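Toluene, o-xylene monooxygenase oxygenase subunit (Pseudomonas stutzeri, PDB 2INC) is probably the beta chain of a multicomponent monooxygenase that hydroxylates toluene and o-xylene with dioxygen, the diiron site being expected on a partner chain. Local coordinates at residues A127-S132 and D154-L159; V223-L228 and A249-A254. One frame throughout, in Å; residues are numbered along the deposited sequence.

Contact 1: A127-S132 and D154-L159; sequences ALQMGS and DHLRWL
Leu128 lies over one face of the His155 imidazole. Its CB sits 3.7 Å from the ring centroid and only 5° off the ring normal, a CH-pi contact. The two side chains cross at about a right angle. His155 CG is anti to its carbonyl carbon (chi1 -67°), which directs it toward helix 121-138. Ser132 OG meets the ring at its edge, near the ring plane, 3.0 Å from His155 CD2. The same carbon is 3.1 Å from Leu128 O, so two oxygens crowd one C-H corner. Beside the ring, His155 CB packs against the Gln129 backbone, 3.6 Å from its CA. Gln129 extends past this point, and its OE1 reaches Leu159 CD2 at 3.4 Å. Its amide group also packs against CB and CD1 of Leu156. At the far end of Leu128, CD1 touches Trp158 CZ3 at 4.2 Å.

Further out, Ser132 OG is hydrogen-bonded to Thr152 OG1, and Gln129 NE2 makes two hydrogen bonds to polar side chains of the chain of another protein. Leu128 also packs on Ile199. The helices 121-138 and 142-172 are antiparallel here, at 170°, with axes 8.5 Å apart. Together they form a close-packed antiparallel pair in the ferritin-like helical bundle of this family. No hydrogen bond crosses between the two segments. Van der Waals and CH-pi contacts, many from polar side chains, carry the pairing. His155 NE2 is hydrogen-bonded, whereas buried ND1 has no partner in the model and sits above the rim of Trp158. This probably suits a neutral imidazole.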
ATOM      1  N   ALA B 127      21.182  11.878 -26.363  1.00 30.14           N
ATOM      2  CA  ALA B 127      22.503  11.276 -26.608  1.00 29.09           C
ATOM      3  C   ALA B 127      23.136  10.860 -25.275  1.00 28.88           C
ATOM      4  O   ALA B 127      23.765   9.821 -25.206  1.00 30.34           O
ATOM      5  CB  ALA B 127      23.416  12.274 -27.339  1.00 29.12           C
ATOM      6  N   LEU B 128      22.899  11.610 -24.208  1.00 28.82           N
ATOM      7  CA  LEU B 128      23.398  11.185 -22.897  1.00 28.81           C
ATOM      8  C   LEU B 128      22.660   9.948 -22.389  1.00 29.90           C
ATOM      9  O   LEU B 128      23.266   9.071 -21.714  1.00 30.91           O
ATOM     10  CB  LEU B 128      23.271  12.322 -21.878  1.00 30.01           C
ATOM     11  CG  LEU B 128      24.164  13.551 -22.059  1.00 29.35           C
ATOM     12  CD1 LEU B 128      23.812  14.538 -20.934  1.00 33.63           C
ATOM     13  CD2 LEU B 128      25.621  13.151 -22.011  1.00 30.19           C
ATOM     14  N   GLN B 129      21.348   9.911 -22.609  1.00 29.93           N
ATOM     15  CA  GLN B 129      20.497   8.764 -22.290  1.00 29.95           C
ATOM     16  C   GLN B 129      21.062   7.533 -22.962  1.00 30.35           C
ATOM     17  O   GLN B 129      21.199   6.499 -22.361  1.00 30.34           O
ATOM     18  CB  GLN B 129      19.094   9.053 -22.824  1.00 28.10           C
ATOM     19  CG  GLN B 129      18.037   7.957 -22.541  1.00 28.37           C
ATOM     20  CD  GLN B 129      16.713   8.367 -23.090  1.00 31.63           C
ATOM     21  OE1 GLN B 129      16.505   9.557 -23.349  1.00 30.99           O
ATOM     22  NE2 GLN B 129      15.808   7.385 -23.321  1.00 32.53           N
ATOM     23  N   MET B 130      21.386   7.637 -24.241  1.00 31.49           N
ATOM     24  CA  MET B 130      22.017   6.538 -24.948  1.00 32.19           C
ATOM     25  C   MET B 130      23.390   6.165 -24.392  1.00 32.80           C
ATOM     26  O   MET B 130      23.737   4.972 -24.270  1.00 32.46           O
ATOM     27  CB  MET B 130      22.188   6.929 -26.414  1.00 32.15           C
ATOM     28  CG  MET B 130      20.849   7.032 -27.122  1.00 34.05           C
ATOM     29  SD  MET B 130      21.147   7.812 -28.746  1.00 36.48           S
ATOM     30  CE  MET B 130      22.043   6.522 -29.637  1.00 36.41           C
ATOM     31  N   GLY B 131      24.181   7.182 -24.073  1.00 31.80           N
ATOM     32  CA  GLY B 131      25.520   6.996 -23.453  1.00 31.38           C
ATOM     33  C   GLY B 131      25.464   6.213 -22.182  1.00 31.03           C
ATOM     34  O   GLY B 131      26.168   5.204 -22.016  1.00 28.51           O
ATOM     35  N   SER B 132      24.617   6.646 -21.260  1.00 30.52           N
ATOM     36  CA  SER B 132      24.531   5.960 -19.984  1.00 29.92           C
ATOM     37  C   SER B 132      23.861   4.582 -20.047  1.00 30.17           C
ATOM     38  O   SER B 132      24.182   3.688 -19.232  1.00 30.75           O
ATOM     39  CB  SER B 132      23.860   6.860 -18.904  1.00 30.40           C
ATOM     40  OG  SER B 132      22.526   7.150 -19.315  1.00 31.21           O
ATOM     41  N   ASP B 154      17.176   9.326 -15.399  1.00 29.49           N
ATOM     42  CA  ASP B 154      17.325  10.796 -15.251  1.00 29.33           C
ATOM     43  C   ASP B 154      17.558  11.515 -16.561  1.00 29.20           C
ATOM     44  O   ASP B 154      17.021  12.606 -16.762  1.00 29.66           O
ATOM     45  CB  ASP B 154      18.480  11.131 -14.321  1.00 28.69           C
ATOM     46  CG  ASP B 154      18.239  10.652 -12.899  1.00 29.82           C
ATOM     47  OD1 ASP B 154      19.251  10.521 -12.157  1.00 36.67           O
ATOM     48  OD2 ASP B 154      17.066  10.388 -12.495  1.00 31.47           O
ATOM     49  N   HIS B 155      18.379  10.975 -17.458  1.00 28.92           N
ATOM     50  CA  HIS B 155      18.613  11.705 -18.693  1.00 27.95           C
ATOM     51  C   HIS B 155      17.319  11.703 -19.501  1.00 30.34           C
ATOM     52  O   HIS B 155      17.030  12.677 -20.190  1.00 29.23           O
ATOM     53  CB  HIS B 155      19.708  11.025 -19.567  1.00 29.78           C
ATOM     54  CG  HIS B 155      21.115  11.060 -18.980  1.00 29.68           C
ATOM     55  ND1 HIS B 155      21.652  12.135 -18.300  1.00 30.76           N
ATOM     56  CD2 HIS B 155      22.086  10.127 -19.004  1.00 26.63           C
ATOM     57  CE1 HIS B 155      22.888  11.863 -17.930  1.00 29.82           C
ATOM     58  NE2 HIS B 155      23.182  10.654 -18.355  1.00 32.36           N
ATOM     59  N   LEU B 156      16.534  10.638 -19.391  1.00 28.63           N
ATOM     60  CA  LEU B 156      15.203  10.623 -20.069  1.00 30.09           C
ATOM     61  C   LEU B 156      14.254  11.679 -19.459  1.00 29.58           C
ATOM     62  O   LEU B 156      13.492  12.356 -20.154  1.00 29.37           O
ATOM     63  CB  LEU B 156      14.571   9.238 -19.940  1.00 31.18           C
ATOM     64  CG  LEU B 156      13.111   9.062 -20.487  1.00 32.03           C
ATOM     65  CD1 LEU B 156      13.006   9.649 -21.907  1.00 32.81           C
ATOM     66  CD2 LEU B 156      12.567   7.630 -20.445  1.00 31.84           C
ATOM     67  N   ARG B 157      14.365  11.840 -18.152  1.00 29.81           N
ATOM     68  CA  ARG B 157      13.597  12.856 -17.439  1.00 30.34           C
ATOM     69  C   ARG B 157      13.974  14.231 -17.999  1.00 30.66           C
ATOM     70  O   ARG B 157      13.089  15.054 -18.264  1.00 31.12           O
ATOM     71  CB  ARG B 157      13.996  12.779 -15.969  1.00 28.79           C
ATOM     72  CG  ARG B 157      13.195  13.738 -15.091  1.00 32.66           C
ATOM     73  CD  ARG B 157      13.862  13.890 -13.784  1.00 30.13           C
ATOM     74  NE  ARG B 157      13.087  14.828 -12.931  1.00 29.97           N
ATOM     75  CZ  ARG B 157      13.602  15.629 -11.990  1.00 35.00           C
ATOM     76  NH1 ARG B 157      12.787  16.448 -11.310  1.00 35.83           N
ATOM     77  NH2 ARG B 157      14.894  15.638 -11.704  1.00 36.69           N
ATOM     78  N   TRP B 158      15.272  14.495 -18.217  1.00 30.71           N
ATOM     79  CA  TRP B 158      15.649  15.833 -18.704  1.00 30.47           C
ATOM     80  C   TRP B 158      15.138  16.054 -20.126  1.00 30.89           C
ATOM     81  O   TRP B 158      14.599  17.132 -20.475  1.00 30.93           O
ATOM     82  CB  TRP B 158      17.165  16.041 -18.684  1.00 30.97           C
ATOM     83  CG  TRP B 158      17.846  15.866 -17.439  1.00 29.08           C
ATOM     84  CD1 TRP B 158      17.297  15.709 -16.194  1.00 32.27           C
ATOM     85  CD2 TRP B 158      19.267  15.874 -17.257  1.00 31.68           C
ATOM     86  NE1 TRP B 158      18.310  15.597 -15.247  1.00 29.74           N
ATOM     87  CE2 TRP B 158      19.518  15.658 -15.890  1.00 27.29           C
ATOM     88  CE3 TRP B 158      20.375  15.966 -18.142  1.00 30.61           C
ATOM     89  CZ2 TRP B 158      20.798  15.595 -15.370  1.00 28.84           C
ATOM     90  CZ3 TRP B 158      21.660  15.885 -17.617  1.00 31.75           C
ATOM     91  CH2 TRP B 158      21.862  15.701 -16.235  1.00 31.80           C
ATOM     92  N   LEU B 159      15.303  15.044 -20.980  1.00 29.57           N
ATOM     93  CA  LEU B 159      14.728  15.102 -22.319  1.00 30.31           C
ATOM     94  C   LEU B 159      13.228  15.418 -22.229  1.00 30.63           C
ATOM     95  O   LEU B 159      12.729  16.255 -22.993  1.00 30.71           O
ATOM     96  CB  LEU B 159      14.950  13.789 -23.089  1.00 28.72           C
ATOM     97  CG  LEU B 159      14.100  13.385 -24.306  1.00 30.47           C
ATOM     98  CD1 LEU B 159      14.366  14.331 -25.449  1.00 28.70           C
ATOM     99  CD2 LEU B 159      14.495  11.985 -24.708  1.00 31.29           C
TER

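Contact 2: V223-L228 and A249-A254; sequences VEEALL and AQKRDA
Lys251 and Glu225 form the salt bridge that joins these two helices. Lys251 NZ donates to Glu225 OE2 at 2.8 Å. It meets the oxygen on the syn side, 25° out of the carboxylate plane. Both side chains bend to meet: Glu225 starts off away from the other helix and turns back at chi2 (-48°), and Lys251 bends at chi2 and chi4. They cross at about a right angle. Glu225 OE2 also pairs with Arg258, and Lys251 NZ has a second bond to Gln229 OE1. Arg258 further pairs with OE1 of Glu224, while Lys220 holds OE2 of the same carboxylate. A methionine in place of Lys251 would probably leave Gln229 OE1 without this donor and Glu225 OE2 to rely on Arg258.

The packing lies beside this charged cluster. Ala254 CB presses on the Glu224 carboxylate, 3.4 Å from its CD and nearly as close to both oxygens. Farther along the helices, Leu228 packs against Gln250 and Lys251. Its CD2 is 3.3 Å from Gln250 OE1, and its CD1 is 3.8 Å from Lys251 N. Its CB also touches the Lys251 chain, with CD 4.1 Å away. Leu228 closes a wider pi-type turn at 224-228.

The axes run antiparallel at 178° and stand 10.9 Å apart, so side chains rather than close backbones fill the gap. The segments belong to helices 208-237 and 241-268, consecutive helices of the bundle. Trp158 of helix 142-172 touches Glu224 and Gln250. Helices 121-138, 190-202 and 274-299 pack against other side chains of 223-228.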
ATOM      1  N   VAL B 223      28.612  19.141 -20.280  1.00 36.07           N
ATOM      2  CA  VAL B 223      27.192  19.408 -20.589  1.00 35.67           C
ATOM      3  C   VAL B 223      26.495  20.116 -19.421  1.00 36.24           C
ATOM      4  O   VAL B 223      25.748  21.094 -19.593  1.00 35.86           O
ATOM      5  CB  VAL B 223      26.434  18.106 -20.926  1.00 35.27           C
ATOM      6  CG1 VAL B 223      24.934  18.408 -21.078  1.00 37.58           C
ATOM      7  CG2 VAL B 223      26.985  17.522 -22.190  1.00 33.02           C
ATOM      8  N   GLU B 224      26.763  19.648 -18.204  1.00 36.10           N
ATOM      9  CA  GLU B 224      26.019  20.148 -17.062  1.00 35.83           C
ATOM     10  C   GLU B 224      26.430  21.579 -16.780  1.00 35.96           C
ATOM     11  O   GLU B 224      25.590  22.394 -16.450  1.00 35.71           O
ATOM     12  CB  GLU B 224      26.236  19.257 -15.846  1.00 34.94           C
ATOM     13  CG  GLU B 224      25.594  17.855 -16.068  1.00 39.36           C
ATOM     14  CD  GLU B 224      26.299  16.733 -15.302  1.00 43.54           C
ATOM     15  OE1 GLU B 224      27.215  17.015 -14.448  1.00 45.58           O
ATOM     16  OE2 GLU B 224      25.925  15.559 -15.556  1.00 44.21           O
ATOM     17  N   GLU B 225      27.723  21.881 -16.915  1.00 37.30           N
ATOM     18  CA  GLU B 225      28.200  23.253 -16.655  1.00 37.88           C
ATOM     19  C   GLU B 225      27.747  24.241 -17.735  1.00 38.13           C
ATOM     20  O   GLU B 225      27.267  25.325 -17.423  1.00 39.30           O
ATOM     21  CB  GLU B 225      29.709  23.295 -16.354  1.00 38.25           C
ATOM     22  CG  GLU B 225      30.114  22.583 -15.023  1.00 40.08           C
ATOM     23  CD  GLU B 225      29.273  22.946 -13.767  1.00 45.76           C
ATOM     24  OE1 GLU B 225      29.075  24.158 -13.483  1.00 43.88           O
ATOM     25  OE2 GLU B 225      28.824  22.015 -13.032  1.00 45.76           O
ATOM     26  N   ALA B 226      27.791  23.843 -18.993  1.00 37.64           N
ATOM     27  CA  ALA B 226      27.288  24.713 -20.043  1.00 37.09           C
ATOM     28  C   ALA B 226      25.773  24.913 -20.005  1.00 37.55           C
ATOM     29  O   ALA B 226      25.262  26.051 -19.958  1.00 37.00           O
ATOM     30  CB  ALA B 226      27.755  24.200 -21.436  1.00 36.57           C
ATOM     31  N   LEU B 227      25.045  23.805 -20.009  1.00 37.44           N
ATOM     32  CA  LEU B 227      23.612  23.837 -20.235  1.00 38.25           C
ATOM     33  C   LEU B 227      22.818  23.998 -18.971  1.00 39.29           C
ATOM     34  O   LEU B 227      21.724  24.516 -19.007  1.00 42.43           O
ATOM     35  CB  LEU B 227      23.155  22.575 -20.957  1.00 37.55           C
ATOM     36  CG  LEU B 227      23.233  22.633 -22.473  1.00 39.22           C
ATOM     37  CD1 LEU B 227      24.694  22.629 -22.998  1.00 39.31           C
ATOM     38  CD2 LEU B 227      22.501  21.461 -23.018  1.00 40.00           C
ATOM     39  N   LEU B 228      23.315  23.558 -17.827  1.00 40.32           N
ATOM     40  CA  LEU B 228      22.480  23.735 -16.648  1.00 40.01           C
ATOM     41  C   LEU B 228      23.002  24.950 -15.903  1.00 40.84           C
ATOM     42  O   LEU B 228      22.260  25.912 -15.687  1.00 41.08           O
ATOM     43  CB  LEU B 228      22.454  22.475 -15.757  1.00 39.45           C
ATOM     44  CG  LEU B 228      22.042  21.164 -16.421  1.00 37.17           C
ATOM     45  CD1 LEU B 228      22.018  20.024 -15.381  1.00 38.28           C
ATOM     46  CD2 LEU B 228      20.698  21.301 -17.131  1.00 40.42           C
ATOM     47  N   ALA B 249      16.912  22.188 -10.687  1.00 34.01           N
ATOM     48  CA  ALA B 249      16.248  20.919 -10.345  1.00 33.44           C
ATOM     49  C   ALA B 249      16.980  19.753 -11.019  1.00 34.06           C
ATOM     50  O   ALA B 249      17.191  18.712 -10.432  1.00 35.07           O
ATOM     51  CB  ALA B 249      14.831  20.939 -10.784  1.00 33.79           C
ATOM     52  N   GLN B 250      17.354  19.938 -12.265  1.00 33.86           N
ATOM     53  CA  GLN B 250      18.061  18.898 -13.032  1.00 33.72           C
ATOM     54  C   GLN B 250      19.466  18.694 -12.509  1.00 33.77           C
ATOM     55  O   GLN B 250      19.974  17.575 -12.480  1.00 33.54           O
ATOM     56  CB  GLN B 250      18.060  19.257 -14.524  1.00 33.79           C
ATOM     57  CG  GLN B 250      16.673  19.286 -15.112  1.00 32.13           C
ATOM     58  CD  GLN B 250      16.609  19.866 -16.546  1.00 34.76           C
ATOM     59  OE1 GLN B 250      17.454  20.657 -16.931  1.00 39.81           O
ATOM     60  NE2 GLN B 250      15.571  19.512 -17.301  1.00 32.72           N
ATOM     61  N   LYS B 251      20.107  19.761 -12.083  1.00 34.16           N
ATOM     62  CA  LYS B 251      21.442  19.662 -11.529  1.00 36.48           C
ATOM     63  C   LYS B 251      21.492  18.744 -10.298  1.00 35.62           C
ATOM     64  O   LYS B 251      22.534  18.208  -9.987  1.00 37.61           O
ATOM     65  CB  LYS B 251      21.965  21.061 -11.176  1.00 37.79           C
ATOM     66  CG  LYS B 251      23.464  21.108 -10.943  1.00 42.52           C
ATOM     67  CD  LYS B 251      24.190  21.627 -12.165  1.00 48.63           C
ATOM     68  CE  LYS B 251      25.690  21.356 -12.072  1.00 49.98           C
ATOM     69  NZ  LYS B 251      26.461  22.527 -11.551  1.00 50.73           N
ATOM     70  N   ARG B 252      20.387  18.609  -9.567  1.00 35.39           N
ATOM     71  CA  ARG B 252      20.337  17.701  -8.420  1.00 34.91           C
ATOM     72  C   ARG B 252      20.584  16.251  -8.897  1.00 34.87           C
ATOM     73  O   ARG B 252      21.257  15.473  -8.212  1.00 33.65           O
ATOM     74  CB  ARG B 252      18.976  17.768  -7.751  1.00 34.12           C
ATOM     75  CG  ARG B 252      18.702  19.117  -7.019  1.00 36.13           C
ATOM     76  CD  ARG B 252      17.254  19.187  -6.437  1.00 36.07           C
ATOM     77  NE  ARG B 252      17.042  18.298  -5.286  1.00 38.23           N
ATOM     78  CZ  ARG B 252      17.239  18.656  -4.009  1.00 42.43           C
ATOM     79  NH1 ARG B 252      17.683  19.868  -3.680  1.00 40.52           N
ATOM     80  NH2 ARG B 252      16.997  17.790  -3.046  1.00 42.58           N
ATOM     81  N   ASP B 253      20.030  15.905 -10.060  1.00 32.95           N
ATOM     82  CA  ASP B 253      20.310  14.580 -10.665  1.00 34.09           C
ATOM     83  C   ASP B 253      21.794  14.508 -11.039  1.00 33.88           C
ATOM     84  O   ASP B 253      22.515  13.534 -10.719  1.00 33.63           O
ATOM     85  CB  ASP B 253      19.467  14.357 -11.943  1.00 32.15           C
ATOM     86  CG  ASP B 253      17.984  14.263 -11.663  1.00 35.55           C
ATOM     87  OD1 ASP B 253      17.573  14.011 -10.507  1.00 33.21           O
ATOM     88  OD2 ASP B 253      17.188  14.434 -12.608  1.00 32.10           O
ATOM     89  N   ALA B 254      22.282  15.574 -11.677  1.00 33.14           N
ATOM     90  CA  ALA B 254      23.677  15.566 -12.123  1.00 32.20           C
ATOM     91  C   ALA B 254      24.634  15.384 -10.932  1.00 33.45           C
ATOM     92  O   ALA B 254      25.622  14.673 -11.037  1.00 30.07           O
ATOM     93  CB  ALA B 254      23.993  16.849 -12.870  1.00 32.90           C
TER

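Contact 1 and contact 2 have centres about 12 Å apart and are joined mainly by helices 142-172 and 241-268. Asp253 is the main junction. Its OD2 takes a salt bridge from Arg157 NH2 at 2.7 Å and probably a hydrogen bond from Trp158 NE1 at 3.1 Å. Trp158 CZ2 also packs on Gln250 O at 3.6 Å. A second tie is Leu128, which touches Val223. The contacts follow in series along the chain, each pairing two consecutive helices of one bundle. Contact 1 borders the chain of another protein; in contact 2, Arg252 approaches Asp95 and Asp99 of the second subunit through weak, long ion pairs. Neither contact involves a metal or ligand; the diiron site is expected on a partner chain.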